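Local coordinates for protein CurM Sulfotransferase (PDB 4GBM) that probably transfers a sulfo group from the nucleotide donor PAPS to a polyketide intermediate, activating it within the curacin biosynthetic pathway, at residues S82-G87 / V260-L265; M93-L98 / E126-R131; N156-Y161 / F238-F243; E171-M176 / R191-V196. The protein carries 2 engineered substitutions. All blocks are in the same frame, centred on the assembly; numbering follows the deposited sequence.

Contact 1 (S82-G87 / V260-L265); sequences SYLGEG and VHAASL. Engineered in segment 260-265: Ala262 (natural residue Gln), Ala263 (natural residue Lys). With ZN (zinc ion), chain B; ZN (zinc ion), chain C.
Three consecutive amides, of Leu84, Gly85 and Glu86, dock on carbonyls of the turn 260-265, and this backbone seam is the tight part of the contact. Gly85 N donates to Leu265 O at 2.8 Å, and Glu86 N to Ala263 O, likewise at 2.8 Å and straighter (156° at the hydrogen). The bond from Leu84 N to Ala262 O is longer, 3.1 Å, with the donor well above the carbonyl plane. Beside the seam, Glu86 OE2 lies 3.3 Å from CB of the engineered Ala263. Leu265 lies alongside Tyr83 and sets CD2 3.9 Å from the centroid of the Tyr83 ring, almost on its normal: a CH-pi contact over the middle of one face. The engineered Ala262 brings CB only to the edge of that ring.

Toward solvent the contact thins out. Leu84 CD1 and Val260 CG1 touch at 4.3 Å, both residues being exposed. The extended Glu86 side chain binds a zinc ion through OE1 at 2.0 Å, a water taking another position on the metal. Glu86 also holds the N-cap position of helix 87-96, where two irregular loops are joined by backbone bonds, bordered by a second zinc site that includes His261 and Asp269.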
# COMPACT_ATOMS: atom_id res chain seq x y z
N SER A 82 -13.91 7.40 -0.18
CA SER A 82 -15.15 6.68 0.13
C SER A 82 -15.33 6.45 1.63
O SER A 82 -16.44 6.53 2.16
CB SER A 82 -15.19 5.34 -0.61
OG SER A 82 -15.33 5.53 -2.01
N TYR A 83 -14.22 6.16 2.30
CA TYR A 83 -14.22 5.99 3.75
C TYR A 83 -13.43 7.14 4.39
O TYR A 83 -13.09 8.11 3.71
CB TYR A 83 -13.66 4.61 4.12
CG TYR A 83 -14.50 3.48 3.56
CD1 TYR A 83 -15.60 2.98 4.28
CD2 TYR A 83 -14.22 2.92 2.32
CE1 TYR A 83 -16.38 1.95 3.77
CE2 TYR A 83 -15.00 1.89 1.80
CZ TYR A 83 -16.08 1.41 2.54
OH TYR A 83 -16.85 0.39 2.03
N LEU A 84 -13.16 7.05 5.69
CA LEU A 84 -12.66 8.21 6.43
C LEU A 84 -11.18 8.56 6.20
O LEU A 84 -10.80 9.73 6.31
CB LEU A 84 -12.98 8.09 7.92
CG LEU A 84 -14.46 7.85 8.28
CD1 LEU A 84 -14.61 7.64 9.78
CD2 LEU A 84 -15.38 8.97 7.80
N GLY A 85 -10.36 7.56 5.87
CA GLY A 85 -8.96 7.81 5.49
C GLY A 85 -8.14 8.57 6.53
O GLY A 85 -7.40 9.51 6.20
N GLU A 86 -8.25 8.14 7.78
CA GLU A 86 -7.62 8.86 8.89
C GLU A 86 -6.19 8.40 9.21
O GLU A 86 -5.72 8.61 10.32
CB GLU A 86 -8.49 8.74 10.14
CG GLU A 86 -9.85 9.41 9.97
CD GLU A 86 -10.68 9.40 11.23
OE1 GLU A 86 -11.74 10.05 11.21
OE2 GLU A 86 -10.30 8.76 12.24
N GLY A 87 -5.51 7.80 8.23
CA GLY A 87 -4.11 7.39 8.41
C GLY A 87 -3.25 8.48 9.02
O GLY A 87 -2.51 8.24 9.98
N VAL A 260 -13.03 2.66 15.20
CA VAL A 260 -13.98 2.78 14.09
C VAL A 260 -13.33 2.22 12.83
O VAL A 260 -12.29 2.71 12.37
CB VAL A 260 -14.45 4.25 13.89
CG1 VAL A 260 -15.26 4.40 12.60
CG2 VAL A 260 -15.27 4.72 15.10
N HIS A 261 -13.95 1.17 12.29
CA HIS A 261 -13.44 0.46 11.13
C HIS A 261 -13.26 1.38 9.91
O HIS A 261 -12.22 1.32 9.24
CB HIS A 261 -14.38 -0.72 10.84
CG HIS A 261 -14.15 -1.39 9.53
ND1 HIS A 261 -15.06 -1.33 8.50
CD2 HIS A 261 -13.13 -2.17 9.09
CE1 HIS A 261 -14.61 -2.03 7.47
NE2 HIS A 261 -13.45 -2.55 7.80
N ALA A 262 -14.24 2.25 9.65
CA ALA A 262 -14.19 3.15 8.50
C ALA A 262 -13.01 4.14 8.55
O ALA A 262 -12.60 4.65 7.52
CB ALA A 262 -15.51 3.90 8.35
N ALA A 263 -12.47 4.36 9.74
CA ALA A 263 -11.38 5.33 9.93
C ALA A 263 -10.04 4.90 9.31
O ALA A 263 -9.25 5.75 8.90
CB ALA A 263 -11.21 5.67 11.41
N SER A 264 -9.79 3.59 9.22
CA SER A 264 -8.53 3.11 8.65
C SER A 264 -8.66 2.76 7.17
O SER A 264 -7.69 2.32 6.54
CB SER A 264 -7.98 1.92 9.44
OG SER A 264 -7.48 2.35 10.70
N LEU A 265 -9.86 2.95 6.62
CA LEU A 265 -10.13 2.63 5.22
C LEU A 265 -10.11 3.89 4.38
O LEU A 265 -10.38 4.98 4.88
CB LEU A 265 -11.49 1.93 5.09
CG LEU A 265 -11.57 0.41 5.20
CD1 LEU A 265 -10.92 -0.14 6.48
CD2 LEU A 265 -13.04 0.01 5.13
ZN ZN B . -12.60 9.83 13.03
ZN ZN C . -12.49 -4.13 6.77
O HOH W 1 -11.60 10.08 14.74

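Contact 2 (M93-L98 / E126-R131)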
# COMPACT_ATOMS: atom_id res chain seq x y z
N MET A 93 -1.86 10.80 16.35
CA MET A 93 -2.40 10.25 17.61
C MET A 93 -1.43 9.29 18.28
O MET A 93 -1.21 9.38 19.48
CB MET A 93 -3.73 9.54 17.38
CG MET A 93 -4.86 10.42 16.91
SD MET A 93 -6.40 9.50 16.96
CE MET A 93 -7.14 9.90 15.39
N GLU A 94 -0.86 8.37 17.49
CA GLU A 94 0.09 7.38 18.01
C GLU A 94 1.39 8.01 18.48
O GLU A 94 1.81 7.82 19.62
CB GLU A 94 0.41 6.33 16.93
CG GLU A 94 -0.72 5.38 16.57
CD GLU A 94 -0.99 4.30 17.62
OE1 GLU A 94 -2.10 3.73 17.59
OE2 GLU A 94 -0.10 4.02 18.46
N VAL A 95 2.03 8.77 17.58
CA VAL A 95 3.38 9.28 17.81
C VAL A 95 3.44 10.43 18.82
O VAL A 95 4.49 10.67 19.43
CB VAL A 95 4.10 9.66 16.48
CG1 VAL A 95 4.13 8.47 15.53
CG2 VAL A 95 3.45 10.87 15.81
N LYS A 96 2.31 11.12 19.01
CA LYS A 96 2.25 12.24 19.95
C LYS A 96 1.31 12.00 21.13
O LYS A 96 1.08 12.89 21.95
CB LYS A 96 1.84 13.53 19.22
CG LYS A 96 2.92 14.11 18.31
CD LYS A 96 2.44 15.38 17.61
CE LYS A 96 2.09 16.49 18.59
NZ LYS A 96 3.16 16.78 19.60
N ASN A 97 0.77 10.78 21.22
CA ASN A 97 -0.20 10.40 22.26
C ASN A 97 -1.35 11.42 22.39
O ASN A 97 -1.59 11.99 23.47
CB ASN A 97 0.50 10.14 23.60
CG ASN A 97 -0.32 9.27 24.54
OD1 ASN A 97 -1.43 8.84 24.21
ND2 ASN A 97 0.22 8.99 25.72
N LEU A 98 -2.04 11.64 21.28
CA LEU A 98 -3.11 12.63 21.19
C LEU A 98 -4.46 11.96 20.98
O LEU A 98 -4.54 10.89 20.38
CB LEU A 98 -2.87 13.58 20.01
CG LEU A 98 -1.64 14.48 20.01
CD1 LEU A 98 -1.53 15.22 18.68
CD2 LEU A 98 -1.71 15.45 21.17
N GLU A 126 10.75 12.85 12.04
CA GLU A 126 11.28 13.22 13.36
C GLU A 126 10.41 12.68 14.50
O GLU A 126 10.93 12.29 15.55
CB GLU A 126 11.50 14.73 13.48
CG GLU A 126 10.24 15.55 13.61
CD GLU A 126 10.50 17.01 13.92
OE1 GLU A 126 9.74 17.85 13.39
OE2 GLU A 126 11.45 17.33 14.68
N ASN A 127 9.10 12.63 14.31
CA ASN A 127 8.22 12.16 15.37
C ASN A 127 8.22 10.64 15.55
O ASN A 127 7.84 10.14 16.61
CB ASN A 127 6.80 12.70 15.19
CG ASN A 127 6.65 14.09 15.76
OD1 ASN A 127 6.28 14.26 16.93
ND2 ASN A 127 6.97 15.11 14.96
N ILE A 128 8.66 9.91 14.53
CA ILE A 128 8.78 8.44 14.64
C ILE A 128 10.21 7.95 14.87
O ILE A 128 10.42 6.79 15.25
CB ILE A 128 8.16 7.71 13.42
CG1 ILE A 128 9.03 7.91 12.17
CG2 ILE A 128 6.71 8.15 13.19
CD1 ILE A 128 8.65 7.03 10.99
N ALA A 129 11.19 8.82 14.64
CA ALA A 129 12.61 8.48 14.78
C ALA A 129 12.88 7.75 16.11
O ALA A 129 12.33 8.14 17.14
CB ALA A 129 13.46 9.74 14.69
N PRO A 130 13.73 6.70 16.08
CA PRO A 130 14.57 6.18 15.00
C PRO A 130 13.89 5.19 14.05
O PRO A 130 14.55 4.63 13.17
CB PRO A 130 15.71 5.48 15.76
CG PRO A 130 15.05 4.98 16.98
CD PRO A 130 13.99 5.99 17.35
N ARG A 131 12.59 4.97 14.22
CA ARG A 131 11.83 4.09 13.33
C ARG A 131 11.82 4.60 11.89
O ARG A 131 11.92 5.80 11.65
CB ARG A 131 10.39 3.93 13.82
CG ARG A 131 10.26 3.19 15.15
CD ARG A 131 8.83 3.24 15.68
NE ARG A 131 8.49 4.57 16.20
CZ ARG A 131 7.32 4.89 16.75
NH1 ARG A 131 6.35 3.99 16.84
NH2 ARG A 131 7.12 6.13 17.19
O HOH W 2 6.17 12.67 19.19
O HOH W 3 5.54 16.35 18.29
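Val95 and Ile128 meet through methyls that their first torsions direct into the gap: chi1 of -56° holds Val95 CG1 anti to the carbonyl carbon, while Ile128, with chi1 at 71°, puts CG1 in the crowded position between the backbone N and the carbonyl carbon and leaves CG2 to face its partner. Val95 CG1 and Ile128 CG2 come to 3.5 Å, tighter than usual for two carbons. The other methyl, Val95 CG2, rests 3.9 Å from Asn127 CB, these two side chains crossing at about a right angle.

Polar groups flank this small apolar centre, and water joins some of them. Asn127 OD1 accepts from two waters. One also donates to Val95 O at 2.6 Å; the other accepts from Lys96 NZ at 2.8 Å, the lysine chain being bent near its end while its CG passes 3.6 Å from Asn127 OD1. The amide nitrogen, Asn127 ND2, bonds back to Met123 O. On the side of helix 117-128, Arg131 NE donates in plane to a lone pair of Ile128 O at 3.1 Å; the same oxygen receives Arg131 N, closing the turn that contains cis-Pro130.

The contact thus joins the C-terminal ends of helices 87-96 and 117-128 at the surface. Phe59 of strand 58-59 touches Val95, Ile128 and Arg131, and Lys96 also reaches Leu106 of helix 100-113.

Contact 3 (N156-Y161 / F238-F243); sequences NSKYIY and FLNVPF
Lys158 meets Phe238 with its methylenes rather than its charge: the aliphatic chain slides past the phenyl ring in the opposite direction, and CD stands over one face, 4.0 Å from the ring centroid and displaced toward the rim. Nearer the backbone, Lys158 CB lies 3.7 Å from Phe238 CZ. Farther out, Lys158 CE packs 3.3 Å from Phe238 O.

A chi4 of 65° then bends NZ off the otherwise extended chain, beyond the ring. The ammonium does not bond directly to the helix end; a single water bridges the two, accepting from Lys158 NZ at 3.2 Å and donating to Leu239 O at 2.9 Å. Deeper in, Ile160 CG1 approaches Phe238 CE2 at 4.4 Å, and Leu239 CD2 adds a second apolar touch, 4.2 Å from Lys158 CD. Phe238 also stacks with His217 of the adjoining strand.

Strand 158-163 belongs to the parallel sheet of the sulfotransferase fold, between strands 35-39 and 216-220. Helix 228-239 packs on it and ends here in a Schellman motif, in which Asn240 has positive phi, Val241 N reaches Cys236 O and Asn240 N reaches Asp237 O.

The chemistry divides along the lysine: its methylenes extend the apolar interface, while its ammonium is linked through one water to the carbonyl end of the helix, where the positive charge would probably interact favourably with the helix dipole.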
# COMPACT_ATOMS: atom_id res chain seq x y z
N ASN A 156 17.39 7.48 -1.69
CA ASN A 156 17.70 6.06 -1.46
C ASN A 156 16.62 5.27 -0.73
O ASN A 156 16.91 4.36 0.06
CB ASN A 156 19.08 5.89 -0.81
CG ASN A 156 20.20 6.37 -1.71
OD1 ASN A 156 20.65 7.52 -1.61
ND2 ASN A 156 20.64 5.51 -2.62
N SER A 157 15.36 5.58 -1.03
CA SER A 157 14.26 4.77 -0.49
C SER A 157 14.33 3.33 -1.00
O SER A 157 14.90 3.05 -2.06
CB SER A 157 12.90 5.36 -0.86
OG SER A 157 12.75 6.65 -0.30
N LYS A 158 13.73 2.42 -0.23
CA LYS A 158 13.59 1.04 -0.65
C LYS A 158 12.15 0.77 -1.06
O LYS A 158 11.21 1.32 -0.48
CB LYS A 158 14.02 0.08 0.46
CG LYS A 158 15.53 -0.02 0.61
CD LYS A 158 15.91 -1.05 1.66
CE LYS A 158 17.42 -1.20 1.77
NZ LYS A 158 18.08 0.03 2.27
N TYR A 159 12.00 -0.08 -2.07
CA TYR A 159 10.69 -0.39 -2.64
C TYR A 159 10.38 -1.87 -2.53
O TYR A 159 11.14 -2.71 -3.01
CB TYR A 159 10.66 0.03 -4.10
CG TYR A 159 10.75 1.52 -4.24
CD1 TYR A 159 9.60 2.30 -4.25
CD2 TYR A 159 11.98 2.16 -4.34
CE1 TYR A 159 9.67 3.68 -4.36
CE2 TYR A 159 12.07 3.54 -4.45
CZ TYR A 159 10.90 4.29 -4.47
OH TYR A 159 10.97 5.65 -4.58
N ILE A 160 9.26 -2.16 -1.87
CA ILE A 160 8.72 -3.51 -1.84
C ILE A 160 7.65 -3.60 -2.91
O ILE A 160 6.63 -2.90 -2.83
CB ILE A 160 8.10 -3.83 -0.47
CG1 ILE A 160 9.13 -3.66 0.66
CG2 ILE A 160 7.51 -5.24 -0.45
CD1 ILE A 160 8.49 -3.62 2.05
N TYR A 161 7.86 -4.47 -3.90
CA TYR A 161 6.92 -4.65 -5.00
C TYR A 161 6.11 -5.90 -4.70
O TYR A 161 6.61 -7.02 -4.81
CB TYR A 161 7.68 -4.76 -6.33
CG TYR A 161 6.85 -5.04 -7.57
CD1 TYR A 161 5.49 -4.70 -7.64
CD2 TYR A 161 7.44 -5.60 -8.69
CE1 TYR A 161 4.75 -4.95 -8.80
CE2 TYR A 161 6.72 -5.86 -9.85
CZ TYR A 161 5.38 -5.52 -9.90
OH TYR A 161 4.67 -5.79 -11.04
N PHE A 238 16.45 -7.72 3.42
CA PHE A 238 16.43 -6.61 2.46
C PHE A 238 16.38 -5.25 3.16
O PHE A 238 17.08 -4.30 2.77
CB PHE A 238 15.24 -6.79 1.51
CG PHE A 238 14.96 -5.59 0.66
CD1 PHE A 238 15.84 -5.20 -0.34
CD2 PHE A 238 13.79 -4.85 0.86
CE1 PHE A 238 15.56 -4.09 -1.14
CE2 PHE A 238 13.49 -3.74 0.07
CZ PHE A 238 14.39 -3.36 -0.93
N LEU A 239 15.56 -5.17 4.21
CA LEU A 239 15.39 -3.93 4.97
C LEU A 239 16.51 -3.68 5.98
O LEU A 239 16.59 -2.59 6.55
CB LEU A 239 14.03 -3.92 5.67
CG LEU A 239 12.79 -3.99 4.76
CD1 LEU A 239 11.52 -4.06 5.61
CD2 LEU A 239 12.75 -2.80 3.80
N ASN A 240 17.36 -4.68 6.21
CA ASN A 240 18.45 -4.59 7.20
C ASN A 240 17.95 -4.40 8.63
O ASN A 240 18.52 -3.64 9.42
CB ASN A 240 19.45 -3.49 6.83
CG ASN A 240 20.13 -3.74 5.50
OD1 ASN A 240 20.68 -4.82 5.26
ND2 ASN A 240 20.10 -2.74 4.62
N VAL A 241 16.86 -5.10 8.95
CA VAL A 241 16.34 -5.16 10.31
C VAL A 241 16.33 -6.62 10.75
O VAL A 241 16.24 -7.53 9.92
CB VAL A 241 14.92 -4.53 10.43
CG1 VAL A 241 14.95 -3.05 10.04
CG2 VAL A 241 13.88 -5.29 9.61
N PRO A 242 16.42 -6.87 12.07
CA PRO A 242 16.31 -8.25 12.52
C PRO A 242 14.87 -8.74 12.46
O PRO A 242 13.94 -7.94 12.51
CB PRO A 242 16.79 -8.18 13.97
CG PRO A 242 16.55 -6.77 14.39
CD PRO A 242 16.74 -5.93 13.16
N PHE A 243 14.69 -10.06 12.35
CA PHE A 243 13.36 -10.64 12.44
C PHE A 243 12.80 -10.41 13.85
O PHE A 243 13.54 -10.50 14.84
CB PHE A 243 13.40 -12.14 12.13
CG PHE A 243 12.06 -12.72 11.78
CD1 PHE A 243 11.69 -12.87 10.45
CD2 PHE A 243 11.16 -13.12 12.77
CE1 PHE A 243 10.45 -13.40 10.10
CE2 PHE A 243 9.91 -13.64 12.43
CZ PHE A 243 9.56 -13.78 11.09
O HOH W 4 16.57 -0.08 5.09

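Contact 4 (E171-M176 / R191-V196); sequences ESFVRM and RVAEQV. With A3P (adenosine-3'-5'-diphosphate), chain G.
The Phe173 ring takes the backbone of Ala193 over one face: Ala193 CA lies 4.2 Å from the ring centroid, 28° off the normal, in a CH-pi contact. Ala193 CB presses closer, 3.4 Å from Phe173 CD1, while the methyls Val192 CG1 and Val196 CG2 approach the ring obliquely. The guanidinium of Arg175, on the same helix, is used at its edge. It grips Glu171 side-on, NE to OE2 and NH1 to OE1, both at 2.9 Å, and turns its NH1 and NH2 toward a phosphate of the bound adenosine-3'-5'-diphosphate.

With CG anti to the backbone N (chi1 -171°), Phe173 extends from helix 166-175 toward helix 189-208. Their local axes pass 8.9 Å apart, with N-to-C directions at 128°. Val174 CG2 adds a second touch on Ala193 CB, and the side chains of Phe173 and Val196 cross at about a right angle.

Helix 166-175 follows strand 158-163 and carries the serine and arginine that hold the 3'-phosphate, as in other PAPS-dependent sulfotransferases. Ser172 OG donates to O1P of the nucleotide at 2.6 Å, and Arg175 NH2 reaches the same oxygen at 2.9 Å; Arg175 NH1 is shared between O1P and O3P. Glu171 fixes the rotation of the guanidinium from the second shell and probably balances part of its charge, and Ser172 OG is also hydrogen-bonded to Arg42 NE. On helix 189-208, Arg191 NH1 meets the syn lone pair of Glu194 OE2 at 2.8 Å, while Glu194 OE1 is hydrogen-bonded to Thr299 OG1 and Lys296 N.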
# COMPACT_ATOMS: atom_id res chain seq x y z
N GLU A 171 -11.09 -10.84 -9.69
CA GLU A 171 -12.28 -11.33 -9.00
C GLU A 171 -12.59 -10.46 -7.79
O GLU A 171 -13.76 -10.11 -7.55
CB GLU A 171 -12.07 -12.79 -8.56
CG GLU A 171 -13.29 -13.47 -7.95
CD GLU A 171 -13.47 -13.20 -6.46
OE1 GLU A 171 -12.48 -12.87 -5.78
OE2 GLU A 171 -14.61 -13.31 -5.96
N SER A 172 -11.56 -10.08 -7.05
CA SER A 172 -11.74 -9.27 -5.85
C SER A 172 -12.22 -7.86 -6.19
O SER A 172 -13.18 -7.36 -5.61
CB SER A 172 -10.42 -9.21 -5.06
OG SER A 172 -10.55 -8.34 -3.95
N PHE A 173 -11.56 -7.22 -7.15
CA PHE A 173 -11.91 -5.86 -7.57
C PHE A 173 -13.38 -5.76 -8.01
O PHE A 173 -14.10 -4.84 -7.61
CB PHE A 173 -10.96 -5.44 -8.70
CG PHE A 173 -11.04 -3.99 -9.09
CD1 PHE A 173 -12.05 -3.55 -9.95
CD2 PHE A 173 -10.11 -3.08 -8.62
CE1 PHE A 173 -12.12 -2.22 -10.34
CE2 PHE A 173 -10.17 -1.72 -9.01
CZ PHE A 173 -11.18 -1.31 -9.87
N VAL A 174 -13.82 -6.73 -8.81
CA VAL A 174 -15.20 -6.79 -9.30
C VAL A 174 -16.18 -7.05 -8.15
O VAL A 174 -17.21 -6.38 -8.04
CB VAL A 174 -15.34 -7.83 -10.44
CG1 VAL A 174 -16.80 -8.06 -10.83
CG2 VAL A 174 -14.56 -7.35 -11.68
N ARG A 175 -15.85 -8.02 -7.29
CA ARG A 175 -16.68 -8.35 -6.13
C ARG A 175 -16.89 -7.14 -5.21
O ARG A 175 -18.00 -6.94 -4.67
CB ARG A 175 -16.05 -9.52 -5.35
CG ARG A 175 -16.74 -9.84 -4.01
CD ARG A 175 -16.37 -11.23 -3.44
NE ARG A 175 -14.96 -11.58 -3.65
CZ ARG A 175 -13.94 -11.06 -2.97
NH1 ARG A 175 -12.70 -11.43 -3.27
NH2 ARG A 175 -14.15 -10.16 -2.01
N MET A 176 -15.84 -6.34 -5.06
CA MET A 176 -15.87 -5.17 -4.18
C MET A 176 -16.47 -3.93 -4.86
O MET A 176 -16.60 -2.88 -4.23
CB MET A 176 -14.46 -4.87 -3.64
CG MET A 176 -13.90 -5.98 -2.74
SD MET A 176 -14.95 -6.36 -1.33
CE MET A 176 -14.81 -4.84 -0.38
N ARG A 191 -13.12 -6.00 -17.40
CA ARG A 191 -12.08 -5.35 -18.19
C ARG A 191 -11.48 -4.14 -17.45
O ARG A 191 -10.28 -3.88 -17.56
CB ARG A 191 -12.59 -4.96 -19.57
CG ARG A 191 -12.89 -6.17 -20.47
CD ARG A 191 -11.63 -7.01 -20.75
NE ARG A 191 -11.81 -7.86 -21.93
CZ ARG A 191 -11.16 -9.00 -22.17
NH1 ARG A 191 -10.27 -9.47 -21.31
NH2 ARG A 191 -11.43 -9.67 -23.29
N VAL A 192 -12.32 -3.42 -16.72
CA VAL A 192 -11.85 -2.30 -15.89
C VAL A 192 -10.87 -2.81 -14.84
O VAL A 192 -9.78 -2.24 -14.67
CB VAL A 192 -13.01 -1.50 -15.23
CG1 VAL A 192 -12.48 -0.47 -14.25
CG2 VAL A 192 -13.85 -0.81 -16.30
N ALA A 193 -11.25 -3.89 -14.15
CA ALA A 193 -10.39 -4.52 -13.14
C ALA A 193 -9.07 -4.99 -13.74
O ALA A 193 -8.00 -4.78 -13.16
CB ALA A 193 -11.11 -5.69 -12.46
N GLU A 194 -9.15 -5.60 -14.92
CA GLU A 194 -7.98 -6.08 -15.63
C GLU A 194 -7.04 -4.93 -15.98
O GLU A 194 -5.82 -5.04 -15.79
CB GLU A 194 -8.40 -6.83 -16.90
CG GLU A 194 -7.23 -7.40 -17.68
CD GLU A 194 -7.68 -8.15 -18.93
OE1 GLU A 194 -6.83 -8.37 -19.80
OE2 GLU A 194 -8.87 -8.51 -19.03
N GLN A 195 -7.61 -3.83 -16.46
CA GLN A 195 -6.82 -2.65 -16.81
C GLN A 195 -6.12 -2.08 -15.58
O GLN A 195 -4.97 -1.65 -15.66
CB GLN A 195 -7.69 -1.60 -17.50
CG GLN A 195 -6.95 -0.32 -17.87
CD GLN A 195 -7.84 0.66 -18.61
OE1 GLN A 195 -8.24 0.42 -19.76
NE2 GLN A 195 -8.15 1.78 -17.97
N VAL A 196 -6.80 -2.07 -14.43
CA VAL A 196 -6.18 -1.58 -13.20
C VAL A 196 -4.97 -2.45 -12.81
O VAL A 196 -3.90 -1.93 -12.51
CB VAL A 196 -7.20 -1.47 -12.04
CG1 VAL A 196 -6.49 -1.19 -10.73
CG2 VAL A 196 -8.20 -0.36 -12.33
P1 A3P G . -10.58 -9.87 -0.69
O1P A3P G . -11.47 -9.06 -1.61
O2P A3P G . -10.98 -9.77 0.76
O3P A3P G . -10.33 -11.26 -1.19
P2 A3P G . -5.40 -4.86 -0.34
O4P A3P G . -4.19 -4.67 -1.20
O5P A3P G . -6.64 -4.17 -0.81
O6P A3P G . -5.11 -4.67 1.12
O5' A3P G . -5.76 -6.43 -0.51
C5' A3P G . -7.00 -6.92 -0.00
C4' A3P G . -6.94 -8.42 -0.08
O4' A3P G . -6.01 -8.90 0.90
C3' A3P G . -8.25 -9.09 0.30
O3' A3P G . -9.15 -9.10 -0.81
C2' A3P G . -7.77 -10.46 0.74
O2' A3P G . -7.70 -11.36 -0.37
C1' A3P G . -6.35 -10.23 1.26
N9 A3P G . -6.31 -10.36 2.74
C8 A3P G . -6.81 -9.51 3.66
N7 A3P G . -6.62 -9.98 4.92
C5 A3P G . -5.99 -11.16 4.80
C6 A3P G . -5.47 -12.20 5.72
N6 A3P G . -5.60 -12.05 7.06
N1 A3P G . -4.87 -13.29 5.17
C2 A3P G . -4.72 -13.45 3.83
N3 A3P G . -5.16 -12.53 2.94
C4 A3P G . -5.78 -11.41 3.37

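Overall arrangement
Contact 4 is the buried one of the set, contacts 1 and 3 are partly buried, and contact 2 lies at the surface. Their chemistry follows: apolar ring packing in contact 4, a lysine chain over a ring in contact 3, water bridges around a few methyls in contact 2, and direct backbone bonds between the loops of contact 1. Helix 87-96 starts at contact 1 and ends at contact 2, whose centres lie 20 Å apart. Strand 158-163 of contact 3 leads into helix 166-175 of contact 4, the contact that touches the nucleotide. Contacts 2 and 4, with centres 36 Å apart, occupy opposite sides of the chain's centre.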